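Local coordinates for putative uncharacterized protein (Coprinopsis cinerea, PDB 3W9A) that probably hydrolyses beta-linked glucans, being the beta-jelly-roll catalytic domain of a glycoside hydrolase family 131 protein, at residues G7-Y12 with L44-S49; Y50-I55 with H97-R102; W147-P150 with W156-F159. One frame throughout, in Å; residues are numbered along the deposited sequence.

Contact 1: residues G7-Y12 with L44-S49; sequences GSFNNY and LNLDPS
Leu-46 pushes both methyl groups of its side chain against the carbonyl end of Tyr-12, where 44-47, an edge strand of one sheet of the beta-jelly roll, meets the loop that follows strand 3-6. CD1 comes within 3.3 Å of Tyr-12 O; CD2 also touches Tyr-12, 4.0 Å from its CB, and in addition lies 4.1 Å from Phe-9 CB. With CG of Leu-46 anti to the carbonyl carbon (chi1 -59°), CD2 rests against the CB atoms of both Phe-9 and Tyr-12. These two are the ends of a type I beta turn, closed by Tyr-12 N donating to Phe-9 O, so the leucine touches both ends of the turn. Leu-46 CD2 lies obliquely by the Phe-9 ring, which also meets Tyr-30. The Tyr-12 ring leads away, stacking with Phe-18 while its hydroxyl bonds to Thr-29 N. Ser-8 OG starts the loop with an ST turn to Asn-10 N. On the opposing segment, Asp-47 ends the strand with an Asx turn, its OD1 gripped from opposite faces of the carboxylate plane by Ser-49 N at 3.0 Å and Ser-49 OG at 2.6 Å.

Contact 2: residues Y50-I55 with H97-R102; sequences YKNPAI and HFSIKR
Asn-52 and Ser-99 have the nearest CA atoms across the segments, 7.1 Å apart, where the irregular loop 50-55 passes over strand 97-101 at a distance too great for sheet pairing. Side chains fill that interval. Ser-99 points at the loop, and its OG lies 3.6 Å from CD1 of Ile-55, a van der Waals contact between a hydroxyl and a methyl. Ile-55 can reach it because its chain is extended, with CG1 beside the backbone N (chi1 -60°) and CD1 carried straight on from there. The hydroxyl finds its polar partner in the side-chain amide of Asn-158, on the adjoining strand. Asn-52 stands a little farther off, ND2 to Ser-99 OG being 4.2 Å, and spends its amide on holding the loop: ND2 goes to Asn-177 O, while OD1 accepts from Ala-54 N at 2.9 Å, with the donor well above the carbonyl plane. This Asx turn sits inside a type I beta turn closed by Ile-55 N on Asn-52 O. Lys-51 straps the loop from its far side, NZ reaching Ile-55 O at 3.1 Å. At the other end one water joins the segments, donating to Lys-51 O and accepting from Lys-101 NZ. The water lies 3.1 Å from that carbonyl oxygen of Lys-51 and thus bridges a span that the two residues do not close directly. The strand belongs to one of the two sheets of the beta-jelly-roll sandwich: Phe-98 and Ile-100 face the core, against Met-117 and Val-116 of the opposing sheet, while Ser-99 and Lys-101 face out under loop 50-55.

Contact 3: residues W147-P150 with W156-F159; sequences WSTP and WFNF
Phe-159 drives the edge of its ring toward the face of the six-membered ring of Trp-147, an offset edge-to-face pair with planes at 87° and centroids 5.5 Å apart. CE1 of Phe-159 lies 3.5 Å from Trp-147 CZ3, with CH2 of the indole close behind. The indole gets there because its CG is anti to the backbone N (chi1 179°), which throws the ring system across the gap. That gap separates two sheets: strands 147-150 and 157-159 run nearly antiparallel, at 164°, with axes 11.0 Å apart, and Leu-172 touches both side chains. Equally tight is the next pair, Thr-149 CG2 meeting Phe-157 CE1 at 3.5 Å, the two side chains coming from opposite directions. The loose, solvent side is exposed Pro-150 alone, which turns its own ring away and offers only its carbonyl, Pro-150 O lying 3.5 Å from Phe-157 CZ. Replacing Phe-157 by an alanine would probably leave the Thr-149 methyl without its aromatic neighbour and open a gap between the sheets at this end. Across the contact the chemistry is aromatic and aliphatic carbon, with one carbonyl oxygen near a ring C-H, so cohesion here probably comes mainly from dispersion and the weak electrostatics of the ring pair rather than from hydrogen bonds.

In the fold
The contacts follow one another along the chain, each closing before the next opens, and all lie in the family 131 catalytic domain. Contacts 1 and 2 have centres about 11 Å apart and touch where Tyr-50 packs on Asn-45; contacts 2 and 3 are also about 11 Å apart, but contacts 1 and 3 about 21 Å. All three reach one antiparallel sheet, in which strands 93-101 and 157-164 are neighbours, so contacts 2 and 3 share backbone pairing such as Phe-98 with Phe-159. Contacts 1 and 2 fasten loops to this sheet, whereas contact 3 ties it to the other sheet of the jelly roll through strand 144-150.

Contact 1: residues G7-Y12 with L44-S49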
loop_
_atom_site.group_PDB
_atom_site.type_symbol
_atom_site.label_atom_id
_atom_site.label_comp_id
_atom_site.label_asym_id
_atom_site.label_seq_id
_atom_site.Cartn_x
_atom_site.Cartn_y
_atom_site.Cartn_z
ATOM N N GLY A 7 2.273 -8.188 7.208
ATOM C CA GLY A 7 1.116 -7.290 7.272
ATOM C C GLY A 7 -0.219 -7.965 7.019
ATOM O O GLY A 7 -1.209 -7.292 6.683
ATOM N N SER A 8 -0.264 -9.289 7.173
ATOM C CA SER A 8 -1.514 -10.036 7.075
ATOM C C SER A 8 -2.568 -9.340 7.914
ATOM O O SER A 8 -2.260 -8.842 8.989
ATOM C CB SER A 8 -1.328 -11.456 7.614
ATOM O OG SER A 8 -2.593 -12.045 7.867
ATOM N N PHE A 9 -3.803 -9.289 7.422
ATOM C CA PHE A 9 -4.899 -8.739 8.196
ATOM C C PHE A 9 -5.674 -9.848 8.923
ATOM O O PHE A 9 -6.757 -9.590 9.473
ATOM C CB PHE A 9 -5.836 -7.910 7.301
ATOM C CG PHE A 9 -5.187 -6.689 6.727
ATOM C CD1 PHE A 9 -4.789 -5.655 7.550
ATOM C CD2 PHE A 9 -4.956 -6.577 5.362
ATOM C CE1 PHE A 9 -4.171 -4.531 7.031
ATOM C CE2 PHE A 9 -4.348 -5.448 4.840
ATOM C CZ PHE A 9 -3.948 -4.428 5.676
ATOM N N ASN A 10 -5.128 -11.075 8.965
ATOM C CA ASN A 10 -5.899 -12.188 9.549
ATOM C C ASN A 10 -6.310 -11.926 11.011
ATOM O O ASN A 10 -7.326 -12.423 11.447
ATOM C CB ASN A 10 -5.150 -13.522 9.453
ATOM C CG ASN A 10 -5.086 -14.063 8.048
ATOM O OD1 ASN A 10 -5.800 -13.597 7.152
ATOM N ND2 ASN A 10 -4.216 -15.063 7.840
ATOM N N ASN A 11 -5.522 -11.159 11.756
ATOM C CA ASN A 11 -5.833 -10.890 13.163
ATOM C C ASN A 11 -6.609 -9.603 13.336
ATOM O O ASN A 11 -6.965 -9.242 14.449
ATOM C CB ASN A 11 -4.559 -10.829 14.002
ATOM C CG ASN A 11 -3.928 -12.187 14.182
ATOM O OD1 ASN A 11 -4.463 -13.200 13.734
ATOM N ND2 ASN A 11 -2.778 -12.218 14.839
ATOM N N TYR A 12 -6.878 -8.917 12.229
ATOM C CA TYR A 12 -7.621 -7.665 12.285
ATOM C C TYR A 12 -9.020 -7.942 11.783
ATOM O O TYR A 12 -9.247 -8.004 10.582
ATOM C CB TYR A 12 -6.908 -6.559 11.488
ATOM C CG TYR A 12 -5.624 -6.114 12.148
ATOM C CD1 TYR A 12 -5.601 -5.032 13.039
ATOM C CD2 TYR A 12 -4.431 -6.794 11.916
ATOM C CE1 TYR A 12 -4.408 -4.624 13.638
ATOM C CE2 TYR A 12 -3.249 -6.399 12.520
ATOM C CZ TYR A 12 -3.232 -5.326 13.378
ATOM O OH TYR A 12 -2.026 -4.971 13.971
ATOM N N LEU A 44 -11.071 2.780 8.176
ATOM C CA LEU A 44 -10.542 1.433 7.982
ATOM C C LEU A 44 -11.618 0.389 8.199
ATOM O O LEU A 44 -12.241 0.343 9.252
ATOM C CB LEU A 44 -9.358 1.179 8.927
ATOM C CG LEU A 44 -8.129 2.072 8.726
ATOM C CD1 LEU A 44 -7.124 1.840 9.841
ATOM C CD2 LEU A 44 -7.466 1.884 7.349
ATOM N N ASN A 45 -11.843 -0.439 7.184
ATOM C CA ASN A 45 -12.795 -1.528 7.282
ATOM C C ASN A 45 -12.243 -2.802 6.674
ATOM O O ASN A 45 -11.438 -2.768 5.742
ATOM C CB ASN A 45 -14.123 -1.148 6.624
ATOM C CG ASN A 45 -14.811 -0.028 7.347
ATOM O OD1 ASN A 45 -14.675 1.150 6.978
ATOM N ND2 ASN A 45 -15.481 -0.365 8.443
ATOM N N LEU A 46 -12.710 -3.927 7.202
ATOM C CA LEU A 46 -12.186 -5.246 6.891
ATOM C C LEU A 46 -13.311 -6.174 6.449
ATOM O O LEU A 46 -14.398 -6.141 7.027
ATOM C CB LEU A 46 -11.512 -5.805 8.138
ATOM C CG LEU A 46 -10.358 -4.964 8.707
ATOM C CD1 LEU A 46 -10.402 -4.888 10.233
ATOM C CD2 LEU A 46 -9.024 -5.497 8.222
ATOM N N ASP A 47 -13.049 -6.997 5.422
ATOM C CA ASP A 47 -14.073 -7.865 4.830
ATOM C C ASP A 47 -13.439 -8.875 3.878
ATOM O O ASP A 47 -12.461 -8.560 3.190
ATOM C CB ASP A 47 -15.103 -7.016 4.060
ATOM C CG ASP A 47 -16.396 -7.755 3.765
ATOM O OD1 ASP A 47 -16.539 -8.322 2.647
ATOM O OD2 ASP A 47 -17.265 -7.772 4.658
ATOM N N PRO A 48 -14.003 -10.089 3.807
ATOM C CA PRO A 48 -13.490 -11.063 2.870
ATOM C C PRO A 48 -13.530 -10.601 1.413
ATOM O O PRO A 48 -12.653 -10.977 0.641
ATOM C CB PRO A 48 -14.400 -12.278 3.086
ATOM C CG PRO A 48 -15.567 -11.768 3.854
ATOM C CD PRO A 48 -14.992 -10.689 4.709
ATOM N N SER A 49 -14.511 -9.775 1.047
ATOM C CA SER A 49 -14.596 -9.275 -0.323
ATOM C C SER A 49 -13.585 -8.162 -0.608
ATOM O O SER A 49 -13.474 -7.678 -1.742
ATOM C CB SER A 49 -16.019 -8.769 -0.615
ATOM O OG SER A 49 -16.325 -7.616 0.138
#

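Contact 2: residues Y50-I55 with H97-R102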
loop_
_atom_site.group_PDB
_atom_site.type_symbol
_atom_site.label_atom_id
_atom_site.label_comp_id
_atom_site.label_asym_id
_atom_site.label_seq_id
_atom_site.Cartn_x
_atom_site.Cartn_y
_atom_site.Cartn_z
ATOM N N TYR A 50 -12.848 -7.743 0.414
ATOM C CA TYR A 50 -11.898 -6.636 0.239
ATOM C C TYR A 50 -10.505 -7.127 -0.168
ATOM O O TYR A 50 -9.574 -6.324 -0.302
ATOM C CB TYR A 50 -11.792 -5.791 1.519
ATOM C CG TYR A 50 -13.074 -5.119 1.987
ATOM C CD1 TYR A 50 -14.210 -5.035 1.174
ATOM C CD2 TYR A 50 -13.138 -4.544 3.246
ATOM C CE1 TYR A 50 -15.365 -4.401 1.615
ATOM C CE2 TYR A 50 -14.289 -3.907 3.685
ATOM C CZ TYR A 50 -15.389 -3.853 2.869
ATOM O OH TYR A 50 -16.498 -3.232 3.323
ATOM N N LYS A 51 -10.351 -8.436 -0.340
ATOM C CA LYS A 51 -9.042 -8.973 -0.677
ATOM C C LYS A 51 -8.981 -9.448 -2.109
ATOM O O LYS A 51 -10.000 -9.664 -2.784
ATOM C CB LYS A 51 -8.605 -10.092 0.284
ATOM C CG LYS A 51 -9.473 -11.320 0.296
ATOM C CD LYS A 51 -8.709 -12.553 0.780
ATOM C CE LYS A 51 -8.971 -13.732 -0.147
ATOM N NZ LYS A 51 -8.698 -15.037 0.513
ATOM N N ASN A 52 -7.754 -9.592 -2.578
ATOM C CA ASN A 52 -7.518 -10.275 -3.821
ATOM C C ASN A 52 -7.874 -11.741 -3.596
ATOM O O ASN A 52 -7.185 -12.420 -2.854
ATOM C CB ASN A 52 -6.047 -10.128 -4.248
ATOM C CG ASN A 52 -5.759 -10.836 -5.548
ATOM O OD1 ASN A 52 -6.495 -11.730 -5.940
ATOM N ND2 ASN A 52 -4.712 -10.427 -6.235
ATOM N N PRO A 53 -8.947 -12.236 -4.246
ATOM C CA PRO A 53 -9.357 -13.622 -3.999
ATOM C C PRO A 53 -8.270 -14.676 -4.286
ATOM O O PRO A 53 -8.302 -15.744 -3.699
ATOM C CB PRO A 53 -10.575 -13.799 -4.927
ATOM C CG PRO A 53 -10.400 -12.778 -5.990
ATOM C CD PRO A 53 -9.722 -11.615 -5.348
ATOM N N ALA A 54 -7.310 -14.377 -5.158
ATOM C CA ALA A 54 -6.189 -15.307 -5.392
ATOM C C ALA A 54 -5.223 -15.459 -4.205
ATOM O O ALA A 54 -4.390 -16.362 -4.217
ATOM C CB ALA A 54 -5.402 -14.902 -6.642
ATOM N N ILE A 55 -5.305 -14.567 -3.210
ATOM C CA ILE A 55 -4.399 -14.595 -2.050
ATOM C C ILE A 55 -5.044 -15.470 -1.004
ATOM O O ILE A 55 -5.701 -14.986 -0.071
ATOM C CB ILE A 55 -4.119 -13.188 -1.483
ATOM C CG1 ILE A 55 -3.471 -12.333 -2.563
ATOM C CG2 ILE A 55 -3.197 -13.262 -0.263
ATOM C CD1 ILE A 55 -3.187 -10.911 -2.127
ATOM N N HIS A 97 5.689 -6.168 -0.587
ATOM C CA HIS A 97 4.541 -6.672 -1.353
ATOM C C HIS A 97 3.235 -6.029 -0.927
ATOM O O HIS A 97 3.002 -5.767 0.269
ATOM C CB HIS A 97 4.354 -8.163 -1.146
ATOM C CG HIS A 97 5.394 -9.017 -1.786
ATOM N ND1 HIS A 97 5.143 -9.762 -2.914
ATOM C CD2 HIS A 97 6.674 -9.283 -1.434
ATOM C CE1 HIS A 97 6.228 -10.445 -3.237
ATOM N NE2 HIS A 97 7.174 -10.163 -2.364
ATOM N N PHE A 98 2.368 -5.818 -1.902
ATOM C CA PHE A 98 0.980 -5.472 -1.641
ATOM C C PHE A 98 0.184 -5.634 -2.919
ATOM O O PHE A 98 0.754 -5.684 -4.028
ATOM C CB PHE A 98 0.826 -4.031 -1.140
ATOM C CG PHE A 98 1.359 -2.997 -2.088
ATOM C CD1 PHE A 98 0.503 -2.317 -2.953
ATOM C CD2 PHE A 98 2.717 -2.706 -2.121
ATOM C CE1 PHE A 98 0.996 -1.387 -3.843
ATOM C CE2 PHE A 98 3.215 -1.772 -3.016
ATOM C CZ PHE A 98 2.350 -1.108 -3.869
ATOM N N SER A 99 -1.134 -5.691 -2.749
ATOM C CA SER A 99 -2.094 -5.681 -3.844
ATOM C C SER A 99 -3.126 -4.609 -3.579
ATOM O O SER A 99 -3.616 -4.476 -2.459
ATOM C CB SER A 99 -2.825 -7.031 -3.970
ATOM O OG SER A 99 -1.910 -8.116 -4.056
ATOM N N ILE A 100 -3.497 -3.896 -4.629
ATOM C CA ILE A 100 -4.391 -2.781 -4.515
ATOM C C ILE A 100 -5.461 -2.802 -5.626
ATOM O O ILE A 100 -5.242 -3.312 -6.739
ATOM C CB ILE A 100 -3.557 -1.481 -4.489
ATOM C CG1 ILE A 100 -4.410 -0.270 -4.131
ATOM C CG2 ILE A 100 -2.855 -1.232 -5.808
ATOM C CD1 ILE A 100 -3.599 0.885 -3.579
ATOM N N LYS A 101 -6.641 -2.294 -5.300
ATOM C CA LYS A 101 -7.669 -2.071 -6.312
ATOM C C LYS A 101 -8.627 -0.979 -5.914
ATOM O O LYS A 101 -8.656 -0.528 -4.754
ATOM C CB LYS A 101 -8.480 -3.335 -6.574
ATOM C CG LYS A 101 -9.508 -3.656 -5.496
ATOM C CD LYS A 101 -10.712 -4.389 -6.060
ATOM C CE LYS A 101 -11.769 -4.580 -4.996
ATOM N NZ LYS A 101 -12.874 -5.437 -5.499
ATOM N N ARG A 102 -9.431 -0.586 -6.898
ATOM C CA ARG A 102 -10.578 0.287 -6.682
ATOM C C ARG A 102 -11.821 -0.397 -7.217
ATOM O O ARG A 102 -11.720 -1.403 -7.921
ATOM C CB ARG A 102 -10.372 1.628 -7.385
ATOM C CG ARG A 102 -10.283 1.562 -8.903
ATOM C CD ARG A 102 -10.575 2.938 -9.470
ATOM N NE ARG A 102 -10.861 2.923 -10.888
ATOM C CZ ARG A 102 -12.079 3.011 -11.427
ATOM N NH1 ARG A 102 -13.172 3.077 -10.673
ATOM N NH2 ARG A 102 -12.203 3.026 -12.750
HETATM O O HOH W 1 -12.219 -8.106 -4.219
#

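Contact 3: residues W147-P150 with W156-F159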
loop_
_atom_site.group_PDB
_atom_site.type_symbol
_atom_site.label_atom_id
_atom_site.label_comp_id
_atom_site.label_asym_id
_atom_site.label_seq_id
_atom_site.Cartn_x
_atom_site.Cartn_y
_atom_site.Cartn_z
ATOM N N TRP A 147 6.449 3.627 -14.721
ATOM C CA TRP A 147 5.498 2.604 -15.122
ATOM C C TRP A 147 4.102 3.083 -14.789
ATOM O O TRP A 147 3.909 3.807 -13.812
ATOM C CB TRP A 147 5.833 1.325 -14.360
ATOM C CG TRP A 147 4.959 0.132 -14.604
ATOM C CD1 TRP A 147 5.241 -0.924 -15.408
ATOM C CD2 TRP A 147 3.700 -0.161 -13.984
ATOM N NE1 TRP A 147 4.229 -1.841 -15.356
ATOM C CE2 TRP A 147 3.266 -1.394 -14.491
ATOM C CE3 TRP A 147 2.886 0.514 -13.076
ATOM C CZ2 TRP A 147 2.065 -1.978 -14.112
ATOM C CZ3 TRP A 147 1.685 -0.066 -12.706
ATOM C CH2 TRP A 147 1.292 -1.302 -13.215
ATOM N N SER A 148 3.122 2.677 -15.584
ATOM C CA SER A 148 1.748 3.037 -15.302
ATOM C C SER A 148 0.818 2.131 -16.064
ATOM O O SER A 148 1.223 1.457 -17.017
ATOM C CB SER A 148 1.473 4.534 -15.604
ATOM O OG SER A 148 1.339 4.798 -16.989
ATOM N N THR A 149 -0.425 2.078 -15.621
ATOM C CA THR A 149 -1.392 1.179 -16.213
ATOM C C THR A 149 -2.768 1.759 -15.930
ATOM O O THR A 149 -2.984 2.354 -14.864
ATOM C CB THR A 149 -1.226 -0.268 -15.675
ATOM O OG1 THR A 149 -1.853 -1.200 -16.560
ATOM C CG2 THR A 149 -1.816 -0.437 -14.289
ATOM N N PRO A 150 -3.691 1.661 -16.904
ATOM C CA PRO A 150 -5.036 2.105 -16.599
ATOM C C PRO A 150 -5.564 1.499 -15.296
ATOM O O PRO A 150 -5.499 0.297 -15.105
ATOM C CB PRO A 150 -5.824 1.607 -17.807
ATOM C CG PRO A 150 -4.855 1.791 -18.939
ATOM C CD PRO A 150 -3.504 1.446 -18.356
ATOM N N TRP A 156 -7.317 -6.452 -9.653
ATOM C CA TRP A 156 -6.418 -6.449 -8.498
ATOM C C TRP A 156 -5.023 -6.285 -9.035
ATOM O O TRP A 156 -4.569 -7.097 -9.814
ATOM C CB TRP A 156 -6.549 -7.717 -7.647
ATOM C CG TRP A 156 -7.575 -7.605 -6.576
ATOM C CD1 TRP A 156 -8.867 -8.107 -6.586
ATOM C CD2 TRP A 156 -7.424 -6.926 -5.318
ATOM N NE1 TRP A 156 -9.497 -7.787 -5.410
ATOM C CE2 TRP A 156 -8.643 -7.059 -4.620
ATOM C CE3 TRP A 156 -6.373 -6.208 -4.718
ATOM C CZ2 TRP A 156 -8.842 -6.505 -3.344
ATOM C CZ3 TRP A 156 -6.570 -5.668 -3.440
ATOM C CH2 TRP A 156 -7.791 -5.820 -2.771
ATOM N N PHE A 157 -4.371 -5.198 -8.643
ATOM C CA PHE A 157 -3.027 -4.887 -9.076
ATOM C C PHE A 157 -2.043 -5.285 -8.000
ATOM O O PHE A 157 -2.067 -4.755 -6.872
ATOM C CB PHE A 157 -2.931 -3.411 -9.427
ATOM C CG PHE A 157 -3.739 -3.042 -10.636
ATOM C CD1 PHE A 157 -3.219 -3.235 -11.923
ATOM C CD2 PHE A 157 -5.033 -2.542 -10.502
ATOM C CE1 PHE A 157 -3.969 -2.914 -13.044
ATOM C CE2 PHE A 157 -5.786 -2.211 -11.621
ATOM C CZ PHE A 157 -5.255 -2.393 -12.893
ATOM N N ASN A 158 -1.212 -6.254 -8.355
ATOM C CA ASN A 158 -0.211 -6.811 -7.461
ATOM C C ASN A 158 1.071 -6.090 -7.701
ATOM O O ASN A 158 1.441 -5.862 -8.853
ATOM C CB ASN A 158 0.027 -8.298 -7.729
ATOM C CG ASN A 158 -1.253 -9.094 -7.784
ATOM O OD1 ASN A 158 -1.520 -9.827 -8.765
ATOM N ND2 ASN A 158 -2.051 -8.983 -6.732
ATOM N N PHE A 159 1.763 -5.746 -6.625
ATOM C CA PHE A 159 3.072 -5.123 -6.726
ATOM C C PHE A 159 4.043 -5.677 -5.722
ATOM O O PHE A 159 3.661 -6.138 -4.626
ATOM C CB PHE A 159 2.993 -3.630 -6.479
ATOM C CG PHE A 159 2.152 -2.879 -7.478
ATOM C CD1 PHE A 159 2.673 -2.530 -8.718
ATOM C CD2 PHE A 159 0.862 -2.502 -7.174
ATOM C CE1 PHE A 159 1.920 -1.811 -9.638
ATOM C CE2 PHE A 159 0.094 -1.791 -8.080
ATOM C CZ PHE A 159 0.630 -1.432 -9.314
#